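Local coordinates for zinc-binding protein TroA (Treponema pallidum, PDB 1K0F) that binds zinc with high affinity and specificity in the periplasm and delivers it to the membrane permease of the TroABC ABC transporter for import, at residues E160-F171 / R209-I220; V103-S111 / Y260-I268. All coordinates share one frame; numbering follows the deposited sequence.

Interaction 1 of 2, residues E160-F171 / R209-I220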
loop_
_atom_site.group_PDB
_atom_site.type_symbol
_atom_site.label_atom_id
_atom_site.label_comp_id
_atom_site.label_asym_id
_atom_site.label_seq_id
_atom_site.Cartn_x
_atom_site.Cartn_y
_atom_site.Cartn_z
ATOM N N GLU A 160 7.644 21.371 9.044
ATOM C CA GLU A 160 8.201 21.803 7.762
ATOM C C GLU A 160 8.905 20.680 7.010
ATOM O O GLU A 160 8.792 20.578 5.786
ATOM C CB GLU A 160 9.183 22.957 7.973
ATOM C CG GLU A 160 8.578 24.170 8.647
ATOM C CD GLU A 160 8.422 23.984 10.143
ATOM O OE1 GLU A 160 9.106 23.097 10.693
ATOM O OE2 GLU A 160 7.620 24.720 10.762
ATOM N N ARG A 161 9.631 19.843 7.746
ATOM C CA ARG A 161 10.370 18.724 7.167
ATOM C C ARG A 161 9.458 17.573 6.721
ATOM O O ARG A 161 9.891 16.668 6.004
ATOM C CB ARG A 161 11.391 18.198 8.183
ATOM C CG ARG A 161 12.412 19.237 8.651
ATOM C CD ARG A 161 13.806 18.627 8.847
ATOM N NE ARG A 161 14.880 19.600 8.641
ATOM C CZ ARG A 161 15.804 19.511 7.688
ATOM N NH1 ARG A 161 15.784 18.487 6.848
ATOM N NH2 ARG A 161 16.740 20.446 7.572
ATOM N N ARG A 162 8.195 17.619 7.134
ATOM C CA ARG A 162 7.240 16.574 6.796
ATOM C C ARG A 162 6.722 16.632 5.360
ATOM O O ARG A 162 5.693 16.050 5.047
ATOM C CB ARG A 162 6.062 16.623 7.763
ATOM C CG ARG A 162 6.380 16.145 9.172
ATOM C CD ARG A 162 5.136 16.262 10.052
ATOM N NE ARG A 162 5.438 16.461 11.468
ATOM C CZ ARG A 162 4.715 17.215 12.295
ATOM N NH1 ARG A 162 3.636 17.855 11.855
ATOM N NH2 ARG A 162 5.070 17.322 13.569
ATOM N N VAL A 163 7.428 17.335 4.489
ATOM C CA VAL A 163 7.013 17.425 3.092
ATOM C C VAL A 163 7.627 16.242 2.356
ATOM O O VAL A 163 8.835 16.214 2.129
ATOM C CB VAL A 163 7.525 18.720 2.424
ATOM C CG1 VAL A 163 7.135 18.736 0.961
ATOM C CG2 VAL A 163 6.964 19.936 3.140
ATOM N N LEU A 164 6.813 15.255 2.000
ATOM C CA LEU A 164 7.340 14.088 1.296
ATOM C C LEU A 164 6.947 14.015 -0.175
ATOM O O LEU A 164 5.773 14.102 -0.533
ATOM C CB LEU A 164 6.911 12.798 2.009
ATOM C CG LEU A 164 6.909 11.482 1.221
ATOM C CD1 LEU A 164 8.286 10.825 1.248
ATOM C CD2 LEU A 164 5.870 10.558 1.836
ATOM N N VAL A 165 7.950 13.860 -1.025
ATOM C CA VAL A 165 7.720 13.743 -2.453
ATOM C C VAL A 165 8.196 12.342 -2.809
ATOM O O VAL A 165 9.324 11.957 -2.497
ATOM C CB VAL A 165 8.513 14.809 -3.246
ATOM C CG1 VAL A 165 8.342 14.577 -4.737
ATOM C CG2 VAL A 165 8.025 16.204 -2.878
ATOM N N THR A 166 7.326 11.573 -3.450
ATOM C CA THR A 166 7.649 10.203 -3.812
ATOM C C THR A 166 7.324 9.866 -5.261
ATOM O O THR A 166 6.800 10.697 -6.000
ATOM C CB THR A 166 6.875 9.237 -2.920
ATOM O OG1 THR A 166 5.547 9.740 -2.738
ATOM C CG2 THR A 166 7.555 9.101 -1.561
ATOM N N ALA A 167 7.634 8.630 -5.646
ATOM C CA ALA A 167 7.391 8.122 -6.997
ATOM C C ALA A 167 5.981 8.429 -7.536
ATOM O O ALA A 167 5.847 8.987 -8.628
ATOM C CB ALA A 167 7.647 6.619 -7.030
ATOM N N HIS A 168 4.942 8.046 -6.787
ATOM C CA HIS A 168 3.557 8.308 -7.191
ATOM C C HIS A 168 2.632 8.663 -6.013
ATOM O O HIS A 168 2.964 8.392 -4.863
ATOM C CB HIS A 168 2.999 7.129 -8.032
ATOM C CG HIS A 168 2.456 5.980 -7.235
ATOM N ND1 HIS A 168 3.221 5.262 -6.342
ATOM C CD2 HIS A 168 1.244 5.375 -7.259
ATOM C CE1 HIS A 168 2.506 4.264 -5.850
ATOM N NE2 HIS A 168 1.305 4.309 -6.392
ATOM N N ASP A 169 1.490 9.287 -6.311
ATOM C CA ASP A 169 0.503 9.729 -5.311
ATOM C C ASP A 169 -0.113 8.582 -4.527
ATOM O O ASP A 169 -1.311 8.311 -4.643
ATOM C CB ASP A 169 -0.620 10.516 -6.004
ATOM C CG ASP A 169 -0.906 11.859 -5.336
ATOM O OD1 ASP A 169 -0.228 12.183 -4.330
ATOM O OD2 ASP A 169 -1.811 12.581 -5.825
ATOM N N ALA A 170 0.701 7.940 -3.700
ATOM C CA ALA A 170 0.244 6.805 -2.923
ATOM C C ALA A 170 0.375 6.998 -1.422
ATOM O O ALA A 170 0.552 6.031 -0.695
ATOM C CB ALA A 170 1.009 5.560 -3.348
ATOM N N PHE A 171 0.287 8.227 -0.944
ATOM C CA PHE A 171 0.411 8.433 0.488
ATOM C C PHE A 171 -0.550 9.480 0.998
ATOM O O PHE A 171 -0.342 10.055 2.057
ATOM C CB PHE A 171 1.845 8.819 0.849
ATOM C CG PHE A 171 2.854 7.743 0.552
ATOM C CD1 PHE A 171 3.506 7.707 -0.675
ATOM C CD2 PHE A 171 3.162 6.778 1.499
ATOM C CE1 PHE A 171 4.453 6.724 -0.957
ATOM C CE2 PHE A 171 4.112 5.786 1.226
ATOM C CZ PHE A 171 4.758 5.761 -0.004
ATOM N N ARG A 209 11.702 24.528 -1.762
ATOM C CA ARG A 209 11.545 24.111 -0.376
ATOM C C ARG A 209 12.805 23.416 0.134
ATOM O O ARG A 209 12.920 23.119 1.323
ATOM C CB ARG A 209 10.335 23.180 -0.241
ATOM C CG ARG A 209 9.109 23.653 -1.014
ATOM C CD ARG A 209 8.391 24.769 -0.281
ATOM N NE ARG A 209 8.099 24.401 1.100
ATOM C CZ ARG A 209 7.163 23.526 1.455
ATOM N NH1 ARG A 209 6.431 22.932 0.526
ATOM N NH2 ARG A 209 6.953 23.247 2.737
ATOM N N LYS A 210 13.746 23.155 -0.769
ATOM C CA LYS A 210 15.012 22.513 -0.409
ATOM C C LYS A 210 14.843 21.194 0.354
ATOM O O LYS A 210 15.268 21.083 1.495
ATOM C CB LYS A 210 15.858 23.476 0.436
ATOM C CG LYS A 210 16.739 24.421 -0.362
ATOM C CD LYS A 210 16.179 25.832 -0.352
ATOM C CE LYS A 210 16.614 26.616 -1.590
ATOM N NZ LYS A 210 17.674 27.634 -1.292
ATOM N N LEU A 211 14.244 20.192 -0.285
ATOM C CA LEU A 211 14.024 18.893 0.359
ATOM C C LEU A 211 15.295 18.074 0.554
ATOM O O LEU A 211 15.992 17.750 -0.405
ATOM C CB LEU A 211 13.038 18.046 -0.448
ATOM C CG LEU A 211 11.605 18.531 -0.677
ATOM C CD1 LEU A 211 10.702 17.327 -0.868
ATOM C CD2 LEU A 211 11.124 19.378 0.499
ATOM N N PRO A 212 15.596 17.702 1.808
ATOM C CA PRO A 212 16.811 16.914 2.019
ATOM C C PRO A 212 16.733 15.638 1.204
ATOM O O PRO A 212 17.739 15.151 0.715
ATOM C CB PRO A 212 16.814 16.636 3.524
ATOM C CG PRO A 212 15.406 16.860 3.957
ATOM C CD PRO A 212 14.865 17.933 3.064
ATOM N N ALA A 213 15.525 15.112 1.040
ATOM C CA ALA A 213 15.387 13.890 0.278
ATOM C C ALA A 213 14.013 13.623 -0.320
ATOM O O ALA A 213 12.992 14.043 0.204
ATOM C CB ALA A 213 15.805 12.696 1.151
ATOM N N ILE A 214 14.023 12.912 -1.442
ATOM C CA ILE A 214 12.824 12.492 -2.149
ATOM C C ILE A 214 12.969 10.970 -2.104
ATOM O O ILE A 214 14.059 10.478 -1.829
ATOM C CB ILE A 214 12.816 13.006 -3.622
ATOM C CG1 ILE A 214 14.159 12.731 -4.302
ATOM C CG2 ILE A 214 12.527 14.504 -3.647
ATOM C CD1 ILE A 214 14.103 12.817 -5.808
ATOM N N PHE A 215 11.902 10.221 -2.368
ATOM C CA PHE A 215 12.002 8.767 -2.293
ATOM C C PHE A 215 11.609 7.955 -3.512
ATOM O O PHE A 215 10.743 8.334 -4.294
ATOM C CB PHE A 215 11.198 8.262 -1.100
ATOM C CG PHE A 215 11.641 8.845 0.203
ATOM C CD1 PHE A 215 11.459 10.198 0.468
ATOM C CD2 PHE A 215 12.288 8.058 1.144
ATOM C CE1 PHE A 215 11.923 10.763 1.652
ATOM C CE2 PHE A 215 12.761 8.615 2.339
ATOM C CZ PHE A 215 12.577 9.971 2.592
ATOM N N ILE A 216 12.263 6.815 -3.664
ATOM C CA ILE A 216 11.963 5.904 -4.756
ATOM C C ILE A 216 10.863 5.003 -4.220
ATOM O O ILE A 216 10.407 5.161 -3.089
ATOM C CB ILE A 216 13.188 5.017 -5.146
ATOM C CG1 ILE A 216 14.203 4.991 -4.010
ATOM C CG2 ILE A 216 13.859 5.558 -6.414
ATOM C CD1 ILE A 216 15.289 3.991 -4.208
ATOM N N GLU A 217 10.436 4.050 -5.028
ATOM C CA GLU A 217 9.407 3.140 -4.596
ATOM C C GLU A 217 9.637 1.801 -5.228
ATOM O O GLU A 217 10.129 1.711 -6.343
ATOM C CB GLU A 217 8.046 3.668 -4.979
ATOM C CG GLU A 217 7.564 4.764 -4.069
ATOM C CD GLU A 217 6.184 5.221 -4.437
ATOM O OE1 GLU A 217 5.784 6.328 -4.028
ATOM O OE2 GLU A 217 5.497 4.463 -5.148
ATOM N N SER A 218 9.274 0.761 -4.495
ATOM C CA SER A 218 9.452 -0.601 -4.951
ATOM C C SER A 218 8.605 -0.991 -6.158
ATOM O O SER A 218 8.994 -1.882 -6.914
ATOM C CB SER A 218 9.149 -1.556 -3.800
ATOM O OG SER A 218 8.363 -0.901 -2.827
ATOM N N SER A 219 7.466 -0.333 -6.358
ATOM C CA SER A 219 6.581 -0.701 -7.462
ATOM C C SER A 219 6.598 0.180 -8.697
ATOM O O SER A 219 5.853 -0.061 -9.639
ATOM C CB SER A 219 5.155 -0.787 -6.948
ATOM O OG SER A 219 4.936 0.183 -5.941
ATOM N N ILE A 220 7.448 1.195 -8.707
ATOM C CA ILE A 220 7.496 2.090 -9.848
ATOM C C ILE A 220 8.926 2.335 -10.326
ATOM O O ILE A 220 9.828 2.538 -9.519
ATOM C CB ILE A 220 6.811 3.456 -9.500
ATOM C CG1 ILE A 220 5.289 3.319 -9.592
ATOM C CG2 ILE A 220 7.240 4.543 -10.477
ATOM C CD1 ILE A 220 4.590 3.289 -8.264
#

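Interaction 2 of 2, residues V103-S111 / Y260-I268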
loop_
_atom_site.group_PDB
_atom_site.type_symbol
_atom_site.label_atom_id
_atom_site.label_comp_id
_atom_site.label_asym_id
_atom_site.label_seq_id
_atom_site.Cartn_x
_atom_site.Cartn_y
_atom_site.Cartn_z
ATOM N N VAL A 103 -5.396 3.040 1.271
ATOM C CA VAL A 103 -5.826 3.123 2.659
ATOM C C VAL A 103 -4.953 2.352 3.650
ATOM O O VAL A 103 -5.018 2.573 4.856
ATOM C CB VAL A 103 -7.277 2.631 2.791
ATOM C CG1 VAL A 103 -8.204 3.537 1.988
ATOM C CG2 VAL A 103 -7.375 1.205 2.293
ATOM N N TRP A 104 -4.136 1.444 3.142
ATOM C CA TRP A 104 -3.272 0.670 4.017
ATOM C C TRP A 104 -2.163 1.555 4.557
ATOM O O TRP A 104 -1.214 1.063 5.171
ATOM C CB TRP A 104 -2.646 -0.483 3.251
ATOM C CG TRP A 104 -1.939 -0.015 2.049
ATOM C CD1 TRP A 104 -0.699 0.554 1.993
ATOM C CD2 TRP A 104 -2.438 -0.033 0.714
ATOM N NE1 TRP A 104 -0.395 0.893 0.698
ATOM C CE2 TRP A 104 -1.445 0.543 -0.109
ATOM C CE3 TRP A 104 -3.627 -0.483 0.131
ATOM C CZ2 TRP A 104 -1.607 0.682 -1.485
ATOM C CZ3 TRP A 104 -3.790 -0.342 -1.236
ATOM C CH2 TRP A 104 -2.783 0.235 -2.030
ATOM N N PHE A 105 -2.259 2.854 4.297
ATOM C CA PHE A 105 -1.250 3.772 4.793
ATOM C C PHE A 105 -1.782 4.558 5.978
ATOM O O PHE A 105 -1.084 5.392 6.548
ATOM C CB PHE A 105 -0.752 4.692 3.684
ATOM C CG PHE A 105 0.394 4.106 2.901
ATOM C CD1 PHE A 105 1.365 3.344 3.540
ATOM C CD2 PHE A 105 0.479 4.282 1.525
ATOM C CE1 PHE A 105 2.407 2.762 2.818
ATOM C CE2 PHE A 105 1.511 3.708 0.793
ATOM C CZ PHE A 105 2.478 2.941 1.439
ATOM N N ASP A 106 -3.040 4.293 6.324
ATOM C CA ASP A 106 -3.654 4.878 7.501
ATOM C C ASP A 106 -3.948 3.631 8.334
ATOM O O ASP A 106 -5.026 3.050 8.246
ATOM C CB ASP A 106 -4.955 5.616 7.183
ATOM C CG ASP A 106 -5.562 6.280 8.418
ATOM O OD1 ASP A 106 -5.191 5.891 9.551
ATOM O OD2 ASP A 106 -6.407 7.190 8.264
ATOM N N VAL A 107 -2.949 3.206 9.102
ATOM C CA VAL A 107 -3.036 2.022 9.949
ATOM C C VAL A 107 -4.367 1.870 10.657
ATOM O O VAL A 107 -4.895 0.770 10.756
ATOM C CB VAL A 107 -1.937 2.038 11.014
ATOM C CG1 VAL A 107 -2.025 0.801 11.859
ATOM C CG2 VAL A 107 -0.579 2.156 10.359
ATOM N N LYS A 108 -4.905 2.979 11.150
ATOM C CA LYS A 108 -6.170 2.963 11.869
ATOM C C LYS A 108 -7.368 2.675 10.967
ATOM O O LYS A 108 -8.357 2.081 11.395
ATOM C CB LYS A 108 -6.363 4.308 12.571
ATOM C CG LYS A 108 -6.899 4.213 13.988
ATOM C CD LYS A 108 -8.133 5.098 14.174
ATOM C CE LYS A 108 -7.834 6.321 15.036
ATOM N NZ LYS A 108 -9.058 6.814 15.731
ATOM N N LEU A 109 -7.281 3.110 9.717
ATOM C CA LEU A 109 -8.358 2.906 8.754
ATOM C C LEU A 109 -8.144 1.612 7.980
ATOM O O LEU A 109 -8.997 1.188 7.200
ATOM C CB LEU A 109 -8.422 4.086 7.788
ATOM C CG LEU A 109 -9.445 4.006 6.656
ATOM C CD1 LEU A 109 -10.772 4.591 7.122
ATOM C CD2 LEU A 109 -8.913 4.751 5.439
ATOM N N TRP A 110 -6.996 0.988 8.201
ATOM C CA TRP A 110 -6.681 -0.261 7.539
ATOM C C TRP A 110 -7.233 -1.389 8.392
ATOM O O TRP A 110 -7.396 -2.509 7.919
ATOM C CB TRP A 110 -5.173 -0.416 7.397
ATOM C CG TRP A 110 -4.753 -1.707 6.770
ATOM C CD1 TRP A 110 -3.994 -2.685 7.342
ATOM C CD2 TRP A 110 -5.039 -2.139 5.435
ATOM N NE1 TRP A 110 -3.789 -3.701 6.445
ATOM C CE2 TRP A 110 -4.417 -3.399 5.268
ATOM C CE3 TRP A 110 -5.757 -1.593 4.366
ATOM C CZ2 TRP A 110 -4.493 -4.116 4.069
ATOM C CZ3 TRP A 110 -5.836 -2.309 3.171
ATOM C CH2 TRP A 110 -5.201 -3.559 3.034
ATOM N N SER A 111 -7.512 -1.084 9.657
ATOM C CA SER A 111 -8.068 -2.078 10.567
ATOM C C SER A 111 -9.379 -2.567 9.960
ATOM O O SER A 111 -9.826 -3.683 10.225
ATOM C CB SER A 111 -8.337 -1.460 11.939
ATOM O OG SER A 111 -7.831 -0.146 12.009
ATOM N N TYR A 260 3.186 -6.168 6.426
ATOM C CA TYR A 260 2.582 -4.853 6.515
ATOM C C TYR A 260 3.379 -4.051 7.523
ATOM O O TYR A 260 4.064 -3.089 7.175
ATOM C CB TYR A 260 1.147 -4.983 6.991
ATOM C CG TYR A 260 0.458 -3.662 7.158
ATOM C CD1 TYR A 260 0.277 -2.814 6.066
ATOM C CD2 TYR A 260 -0.019 -3.258 8.402
ATOM C CE1 TYR A 260 -0.363 -1.593 6.211
ATOM C CE2 TYR A 260 -0.660 -2.043 8.556
ATOM C CZ TYR A 260 -0.829 -1.215 7.459
ATOM O OH TYR A 260 -1.453 0.001 7.604
ATOM N N VAL A 261 3.292 -4.481 8.777
ATOM C CA VAL A 261 3.989 -3.858 9.888
ATOM C C VAL A 261 5.380 -3.375 9.514
ATOM O O VAL A 261 5.670 -2.183 9.602
ATOM C CB VAL A 261 4.105 -4.850 11.073
ATOM C CG1 VAL A 261 5.298 -4.493 11.970
ATOM C CG2 VAL A 261 2.808 -4.847 11.866
ATOM N N GLY A 262 6.241 -4.300 9.102
ATOM C CA GLY A 262 7.597 -3.928 8.743
ATOM C C GLY A 262 7.680 -3.053 7.512
ATOM O O GLY A 262 8.487 -2.125 7.451
ATOM N N MET A 263 6.844 -3.337 6.525
ATOM C CA MET A 263 6.847 -2.558 5.298
ATOM C C MET A 263 6.630 -1.092 5.625
ATOM O O MET A 263 7.312 -0.215 5.089
ATOM C CB MET A 263 5.734 -3.024 4.360
ATOM C CG MET A 263 5.295 -1.961 3.349
ATOM S SD MET A 263 3.508 -1.708 3.291
ATOM C CE MET A 263 3.288 -1.314 1.530
ATOM N N VAL A 264 5.657 -0.845 6.498
ATOM C CA VAL A 264 5.312 0.511 6.926
ATOM C C VAL A 264 6.356 1.074 7.899
ATOM O O VAL A 264 6.608 2.287 7.934
ATOM C CB VAL A 264 3.924 0.537 7.602
ATOM C CG1 VAL A 264 3.630 1.923 8.129
ATOM C CG2 VAL A 264 2.864 0.112 6.607
ATOM N N THR A 265 6.963 0.193 8.691
ATOM C CA THR A 265 7.970 0.635 9.627
ATOM C C THR A 265 9.124 1.112 8.793
ATOM O O THR A 265 9.733 2.135 9.088
ATOM C CB THR A 265 8.450 -0.499 10.533
ATOM O OG1 THR A 265 7.411 -0.830 11.459
ATOM C CG2 THR A 265 9.669 -0.059 11.312
ATOM N N HIS A 266 9.421 0.367 7.737
ATOM C CA HIS A 266 10.510 0.741 6.863
ATOM C C HIS A 266 10.217 2.107 6.293
ATOM O O HIS A 266 11.095 2.964 6.215
ATOM C CB HIS A 266 10.652 -0.223 5.694
ATOM C CG HIS A 266 11.284 0.401 4.488
ATOM N ND1 HIS A 266 12.637 0.331 4.239
ATOM C CD2 HIS A 266 10.763 1.199 3.525
ATOM C CE1 HIS A 266 12.919 1.053 3.169
ATOM N NE2 HIS A 266 11.802 1.593 2.725
ATOM N N ASN A 267 8.971 2.296 5.884
ATOM C CA ASN A 267 8.559 3.552 5.279
ATOM C C ASN A 267 8.851 4.758 6.163
ATOM O O ASN A 267 9.705 5.575 5.829
ATOM C CB ASN A 267 7.072 3.484 4.902
ATOM C CG ASN A 267 6.846 2.906 3.491
ATOM O OD1 ASN A 267 7.763 2.357 2.865
ATOM N ND2 ASN A 267 5.620 3.030 2.994
ATOM N N ILE A 268 8.153 4.872 7.293
ATOM C CA ILE A 268 8.363 5.991 8.213
ATOM C C ILE A 268 9.812 6.088 8.672
ATOM O O ILE A 268 10.350 7.186 8.831
ATOM C CB ILE A 268 7.447 5.878 9.465
ATOM C CG1 ILE A 268 7.097 7.272 9.959
ATOM C CG2 ILE A 268 8.136 5.105 10.587
ATOM C CD1 ILE A 268 6.168 7.992 9.041
#

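Interaction 1 of 2, residues E160-F171 / R209-I220
At the zinc site, which holds no metal in this structure, the ligand H168 meets the buried carboxylate of E217 where strands 163-166 and 213-217 deliver their C-terminal ends. E217 OE1 accepts a weak but nearly straight bond from H168 N (3.4 Å, N-H...O 172°), while E217 OE2 lies 2.7 Å from H168 ND1 at the ring edge. The position of OE2 is less sure, so the length of this second bond should be read with caution. A chi1 of 84° puts CG of H168 between the backbone N and the carbonyl carbon, and I220 CD1 lies over one face of the imidazole in a CH-pi contact, 3.4 Å from the centroid. A170 CB covers the opposite face. E217 runs extended beyond CG against A167 CB, which is 3.3 Å from E217 CD, and S247 OG provides a second partner for OE2. The carboxylate thus spans main chain and side chain of H168.

Farther back, F215 N donates to V165 O (3.1 Å). The strand axes approach to 5.0 Å, their N-to-C directions 38° apart. V165 CG2 meets L211 CD1 at 3.5 Å on the side covered by helix 196-208. L164 CD1 presses on F215 CD1 at 3.3 Å where helix 260-273 packs. Splayed parallel strands between two helices, with a zinc ligand just beyond the C-terminal end of one of them, are characteristic of an alpha/beta lobe of a solute-binding protein; here E217 is consistent with a second-shell residue that helps to position H168.

Interaction 2 of 2, residues V103-S111 / Y260-I268
The turn W104-F105 passes helix 260-273 at a distance set by side chains, with CA atoms 8.4 Å apart for W104 and Y260 and 7.6 Å for F105 and V264. The polar link is made by Y260, whose OH donates to W104 O at 2.7 Å from above the carbonyl plane, 52° out of it. With CG anti to the backbone N (chi1 178°), the phenol reaches from the helix into the turn. W110 lies over one face in an offset stack: its five-membered ring and the Y260 ring have centroids 4.3 Å apart and planes at 30°. V264 CG2 covers the other face, and V107 CG2 comes within 3.6 Å of Y260 OH, giving the tyrosine neighbours along its length.

F105 continues the contact down the helix. Its CE1 is 3.2 Å from N267 ND2, the two side chains crossing at about a right angle, while F105 CZ is 4.3 Å from M263 CE. N267 OD1 accepts from F246 N, and the W104 indole donates through NE1 to S247 O and also meets the ring of the zinc ligand H102. D106, the N-cap of helix 107-124, accepts weak bonds at OD1 from K108 N and L109 N. Around the contact, M11 of helix 10-20 touches W104, W110 and M263; L143 of the long helix 129-156 packs on W110, and Y173 of helix 172-178 on V103 and L109.

From the N terminus, the four-stranded parallel sheet precedes residues 103-111, the first half of interaction 2. The chain then runs through helix 107-124 and the long helix 129-156 to residues 160-171. Interaction 1 closes a loop of 37 residues, containing helix 196-208, when 209-220 returns beside them. Interaction 2 closes only at helix 260-273, after 148 residues, so interaction 1 is nested within it. Interaction 1 thus joins two strands of the second lobe, whereas interaction 2 ties the start of helix 107-124 to the C-terminal helix. Their centres are 16 Å apart, yet they touch: the F105 and F171 rings stack.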